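AB hydrolase-1 domain-containing protein (Thermoplasma acidophilum DSM 1728, PDB 3BDI) is an uncharacterised alpha/beta hydrolase of the ABHD14 family that probably acts as a serine hydrolase on a substrate not yet identified. Local coordinates at residues T150-I163 against G175-V188. Residues are numbered along the deposited sequence; the frame is centred on the assembly and turned at random. Where two conformers were deposited one is given.
Sequences TLLVWGSKDHVVPI and GSRLEIVEGSGHPV
His186 ND1 donates to Asp158 OD2 at 2.7 Å, nearly straight (169°). The acceptor lies in the imidazole plane, while the ring nitrogen sits on the syn side of OD2, out of the carboxylate plane. Asp158 CG lies trans to its backbone N (chi1 -170°), which brings the carboxylate to the ring; the two planes are 61° apart. Val160 CG1 stands over one face, 3.8 Å from the His186 ring centroid, a CH-pi contact; Val161 CG2 reaches His186 CE1.

Asp158 OD1 accepts from the backbone N of both Val160 and Val161, an Asx motif, and OD2 takes a proton from a water that also joins Gly155 N to His186 O. With an alanine at Asp158, His186 ND1 would probably lose its acceptor, leaving the ring freer to turn and the Val160–Val161 loop without its brace.

Between the two loops, Lys157 N donates to Ser184 O and Gly183 N to Ser156 OG (3.1 Å). Gly155 packs against the carbonyl oxygens of Ser184 and Gly185, which a CB would run into. Further back, strands 150-155 and 177-181 run parallel, bonded from Arg177 N–Thr150 O (2.8 Å) to Ser156 N–Val181 O; Leu151 CD1 lies alongside the Arg177 chain.

His186 NE2 bonds Ser108 OG, consistent with the Ser-His-Asp triad of an alpha/beta hydrolase, its acid and base on loops following the last two sheet strands.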
loop_
_atom_site.group_PDB
_atom_site.type_symbol
_atom_site.label_atom_id
_atom_site.label_comp_id
_atom_site.label_asym_id
_atom_site.label_seq_id
_atom_site.Cartn_x
_atom_site.Cartn_y
_atom_site.Cartn_z
ATOM N N THR A 150 1.811 11.611 -4.017
ATOM C CA THR A 150 1.969 10.796 -2.826
ATOM C C THR A 150 1.139 11.354 -1.675
ATOM O O THR A 150 1.179 12.540 -1.419
ATOM C CB THR A 150 3.466 10.779 -2.422
ATOM O OG1 THR A 150 4.248 10.160 -3.461
ATOM C CG2 THR A 150 3.727 10.038 -1.128
ATOM N N LEU A 151 0.371 10.495 -1.011
ATOM C CA LEU A 151 -0.323 10.816 0.202
ATOM C C LEU A 151 0.361 10.086 1.349
ATOM O O LEU A 151 0.499 8.859 1.316
ATOM C CB LEU A 151 -1.780 10.354 0.116
ATOM C CG LEU A 151 -2.668 10.513 1.353
ATOM C CD1 LEU A 151 -2.882 11.985 1.626
ATOM C CD2 LEU A 151 -3.994 9.765 1.188
ATOM N N LEU A 152 0.797 10.856 2.334
ATOM C CA LEU A 152 1.346 10.363 3.595
ATOM C C LEU A 152 0.302 10.550 4.665
ATOM O O LEU A 152 -0.222 11.646 4.875
ATOM C CB LEU A 152 2.597 11.172 3.953
ATOM C CG LEU A 152 3.746 11.076 2.959
ATOM C CD1 LEU A 152 4.858 12.059 3.276
ATOM C CD2 LEU A 152 4.348 9.701 2.844
ATOM N N VAL A 153 -0.074 9.457 5.337
ATOM C CA VAL A 153 -1.096 9.454 6.384
ATOM C C VAL A 153 -0.442 9.028 7.667
ATOM O O VAL A 153 0.232 8.019 7.704
ATOM C CB VAL A 153 -2.280 8.525 6.044
ATOM C CG1 VAL A 153 -3.323 8.605 7.146
ATOM C CG2 VAL A 153 -2.915 8.899 4.687
ATOM N N TRP A 154 -0.662 9.785 8.739
ATOM C CA TRP A 154 -0.156 9.431 10.050
ATOM C C TRP A 154 -1.254 9.672 11.068
ATOM O O TRP A 154 -1.999 10.638 10.963
ATOM C CB TRP A 154 1.038 10.320 10.468
ATOM C CG TRP A 154 2.369 9.657 10.609
ATOM C CD1 TRP A 154 2.958 9.173 11.765
ATOM C CD2 TRP A 154 3.327 9.478 9.579
ATOM N NE1 TRP A 154 4.195 8.702 11.499
ATOM C CE2 TRP A 154 4.467 8.887 10.167
ATOM C CE3 TRP A 154 3.337 9.761 8.216
ATOM C CZ2 TRP A 154 5.624 8.605 9.411
ATOM C CZ3 TRP A 154 4.459 9.492 7.486
ATOM C CH2 TRP A 154 5.581 8.912 8.081
ATOM N N GLY A 155 -1.304 8.848 12.094
ATOM C CA GLY A 155 -2.104 9.137 13.274
ATOM C C GLY A 155 -1.396 10.086 14.224
ATOM O O GLY A 155 -0.193 9.982 14.399
ATOM N N SER A 156 -2.146 10.966 14.863
ATOM C CA SER A 156 -1.583 12.001 15.755
ATOM C C SER A 156 -0.939 11.397 16.976
ATOM O O SER A 156 -0.047 12.012 17.564
ATOM C CB SER A 156 -2.667 12.987 16.187
ATOM O OG SER A 156 -3.631 12.398 17.017
ATOM N N LYS A 157 -1.331 10.178 17.315
ATOM C CA LYS A 157 -0.821 9.475 18.509
ATOM C C LYS A 157 0.181 8.370 18.148
ATOM O O LYS A 157 0.458 7.477 18.962
ATOM C CB LYS A 157 -1.986 8.872 19.326
ATOM C CG LYS A 157 -3.034 9.871 19.698
ATOM C CD LYS A 157 -4.237 9.209 20.367
ATOM C CE LYS A 157 -4.119 9.124 21.834
ATOM N NZ LYS A 157 -5.508 9.149 22.442
ATOM N N ASP A 158 0.693 8.365 16.925
ATOM C CA ASP A 158 1.631 7.328 16.504
ATOM C C ASP A 158 2.991 7.504 17.168
ATOM O O ASP A 158 3.690 8.501 16.917
ATOM C CB ASP A 158 1.753 7.375 14.979
ATOM C CG ASP A 158 2.507 6.195 14.378
ATOM O OD1 ASP A 158 3.217 5.433 15.110
ATOM O OD2 ASP A 158 2.456 6.064 13.144
ATOM N N HIS A 159 3.351 6.539 17.992
ATOM C CA HIS A 159 4.689 6.457 18.587
ATOM C C HIS A 159 5.468 5.248 18.090
ATOM O O HIS A 159 6.510 4.909 18.665
ATOM C CB HIS A 159 4.575 6.419 20.117
ATOM C CG HIS A 159 3.833 7.583 20.705
ATOM N ND1 HIS A 159 4.339 8.868 20.706
ATOM C CD2 HIS A 159 2.616 7.659 21.298
ATOM C CE1 HIS A 159 3.462 9.683 21.267
ATOM N NE2 HIS A 159 2.412 8.975 21.644
ATOM N N VAL A 160 4.953 4.564 17.061
ATOM C CA VAL A 160 5.643 3.425 16.447
ATOM C C VAL A 160 6.626 3.902 15.385
ATOM O O VAL A 160 7.809 3.471 15.330
ATOM C CB VAL A 160 4.623 2.429 15.845
ATOM C CG1 VAL A 160 5.315 1.301 15.021
ATOM C CG2 VAL A 160 3.743 1.853 16.963
ATOM N N VAL A 161 6.129 4.747 14.494
ATOM C CA VAL A 161 6.961 5.422 13.526
ATOM C C VAL A 161 6.783 6.902 13.829
ATOM O O VAL A 161 5.713 7.472 13.639
ATOM C CB VAL A 161 6.606 5.092 12.044
ATOM C CG1 VAL A 161 7.475 5.903 11.081
ATOM C CG2 VAL A 161 6.726 3.598 11.744
ATOM N N PRO A 162 7.825 7.527 14.370
ATOM C CA PRO A 162 7.677 8.851 14.924
ATOM C C PRO A 162 7.043 9.893 13.999
ATOM O O PRO A 162 7.367 9.955 12.830
ATOM C CB PRO A 162 9.128 9.279 15.190
ATOM C CG PRO A 162 9.919 8.073 15.239
ATOM C CD PRO A 162 9.190 6.997 14.534
ATOM N N ILE A 163 6.183 10.723 14.556
ATOM C CA ILE A 163 5.491 11.742 13.787
ATOM C C ILE A 163 6.466 12.806 13.228
ATOM O O ILE A 163 6.177 13.437 12.219
ATOM C CB ILE A 163 4.346 12.342 14.625
ATOM C CG1 ILE A 163 3.349 13.097 13.742
ATOM C CG2 ILE A 163 4.891 13.210 15.741
ATOM C CD1 ILE A 163 2.282 12.224 13.148
ATOM N N GLY A 175 5.477 17.710 -3.556
ATOM C CA GLY A 175 4.049 17.599 -3.908
ATOM C C GLY A 175 3.259 16.642 -3.042
ATOM O O GLY A 175 1.974 16.600 -3.139
ATOM N N SER A 176 3.984 15.852 -2.220
ATOM C CA SER A 176 3.321 14.956 -1.259
ATOM C C SER A 176 2.295 15.712 -0.439
ATOM O O SER A 176 2.457 16.927 -0.171
ATOM C CB SER A 176 4.323 14.178 -0.386
ATOM O OG SER A 176 5.068 14.989 0.511
ATOM N N ARG A 177 1.168 15.054 -0.172
ATOM C CA ARG A 177 0.046 15.560 0.681
ATOM C C ARG A 177 0.260 14.813 2.050
ATOM O O ARG A 177 0.224 13.605 2.063
ATOM C CB ARG A 177 -1.348 15.197 0.055
ATOM C CG ARG A 177 -2.557 15.385 0.973
ATOM C CD ARG A 177 -3.896 15.338 0.164
ATOM N NE ARG A 177 -5.016 15.369 1.083
ATOM C CZ ARG A 177 -6.269 15.049 0.674
ATOM N NH1 ARG A 177 -6.530 14.779 -0.620
ATOM N NH2 ARG A 177 -7.285 15.151 1.506
ATOM N N LEU A 178 0.576 15.522 3.146
ATOM C CA LEU A 178 0.615 14.924 4.521
ATOM C C LEU A 178 -0.678 15.201 5.253
ATOM O O LEU A 178 -1.108 16.354 5.378
ATOM C CB LEU A 178 1.756 15.484 5.367
ATOM C CG LEU A 178 1.860 15.035 6.831
ATOM C CD1 LEU A 178 1.982 13.490 6.882
ATOM C CD2 LEU A 178 3.010 15.741 7.550
ATOM N N GLU A 179 -1.300 14.154 5.741
ATOM C CA GLU A 179 -2.465 14.306 6.585
ATOM C C GLU A 179 -2.303 13.600 7.935
ATOM O O GLU A 179 -2.095 12.458 7.954
ATOM C CB GLU A 179 -3.691 13.784 5.891
ATOM C CG GLU A 179 -3.942 14.375 4.418
ATOM C CD GLU A 179 -4.440 15.857 4.189
ATOM O OE1 GLU A 179 -3.696 16.851 4.044
ATOM O OE2 GLU A 179 -5.553 15.988 3.852
ATOM N N ILE A 180 -2.432 14.335 9.035
ATOM C CA ILE A 180 -2.300 13.752 10.347
ATOM C C ILE A 180 -3.722 13.639 10.908
ATOM O O ILE A 180 -4.441 14.635 11.052
ATOM C CB ILE A 180 -1.333 14.589 11.276
ATOM C CG1 ILE A 180 0.098 14.672 10.699
ATOM C CG2 ILE A 180 -1.255 13.957 12.634
ATOM C CD1 ILE A 180 1.039 15.655 11.418
ATOM N N VAL A 181 -4.134 12.400 11.196
ATOM C CA VAL A 181 -5.479 12.082 11.629
ATOM C C VAL A 181 -5.535 12.092 13.154
ATOM O O VAL A 181 -4.886 11.289 13.813
ATOM C CB VAL A 181 -5.902 10.716 11.050
ATOM C CG1 VAL A 181 -7.308 10.316 11.529
ATOM C CG2 VAL A 181 -5.819 10.723 9.533
ATOM N N GLU A 182 -6.344 13.012 13.678
ATOM C CA GLU A 182 -6.554 13.171 15.098
ATOM C C GLU A 182 -7.125 11.925 15.751
ATOM O O GLU A 182 -8.046 11.312 15.223
ATOM C CB GLU A 182 -7.506 14.374 15.310
ATOM C CG GLU A 182 -7.836 14.723 16.758
ATOM C CD GLU A 182 -6.623 15.040 17.618
ATOM O OE1 GLU A 182 -5.654 15.616 17.090
ATOM O OE2 GLU A 182 -6.648 14.745 18.841
ATOM N N GLY A 183 -6.591 11.537 16.902
ATOM C CA GLY A 183 -7.216 10.498 17.668
ATOM C C GLY A 183 -6.870 9.086 17.291
ATOM O O GLY A 183 -7.423 8.158 17.835
ATOM N N SER A 184 -5.915 8.919 16.379
ATOM C CA SER A 184 -5.448 7.609 15.917
ATOM C C SER A 184 -3.993 7.397 16.261
ATOM O O SER A 184 -3.188 8.314 16.167
ATOM C CB SER A 184 -5.594 7.506 14.415
ATOM O OG SER A 184 -5.055 6.260 13.946
ATOM N N GLY A 185 -3.637 6.189 16.662
ATOM C CA GLY A 185 -2.224 5.731 16.659
ATOM C C GLY A 185 -1.803 5.219 15.288
ATOM O O GLY A 185 -2.310 5.663 14.261
ATOM N N HIS A 186 -0.903 4.251 15.273
ATOM C CA HIS A 186 -0.219 3.847 14.077
ATOM C C HIS A 186 -1.158 3.298 12.949
ATOM O O HIS A 186 -0.991 3.824 11.818
ATOM C CB HIS A 186 0.957 2.959 14.504
ATOM C CG HIS A 186 1.864 2.508 13.409
ATOM N ND1 HIS A 186 2.633 3.373 12.656
ATOM C CD2 HIS A 186 2.168 1.263 12.986
ATOM C CE1 HIS A 186 3.322 2.665 11.766
ATOM N NE2 HIS A 186 3.074 1.386 11.967
ATOM N N PRO A 187 -2.090 2.317 13.173
ATOM C CA PRO A 187 -3.047 1.735 12.151
ATOM C C PRO A 187 -4.353 2.555 11.915
ATOM O O PRO A 187 -5.461 2.284 12.421
ATOM C CB PRO A 187 -3.405 0.381 12.738
ATOM C CG PRO A 187 -3.255 0.533 14.093
ATOM C CD PRO A 187 -2.222 1.566 14.418
ATOM N N VAL A 188 -4.162 3.591 11.142
ATOM C CA VAL A 188 -5.160 4.597 11.031
ATOM C C VAL A 188 -6.456 4.075 10.428
ATOM O O VAL A 188 -7.564 4.507 10.787
ATOM C CB VAL A 188 -4.626 5.823 10.190
ATOM C CG1 VAL A 188 -5.653 6.937 10.158
ATOM C CG2 VAL A 188 -3.273 6.349 10.759
HETATM O O HOH W 1 0.417 14.425 -3.728
HETATM O O HOH W 2 0.200 6.553 11.754
#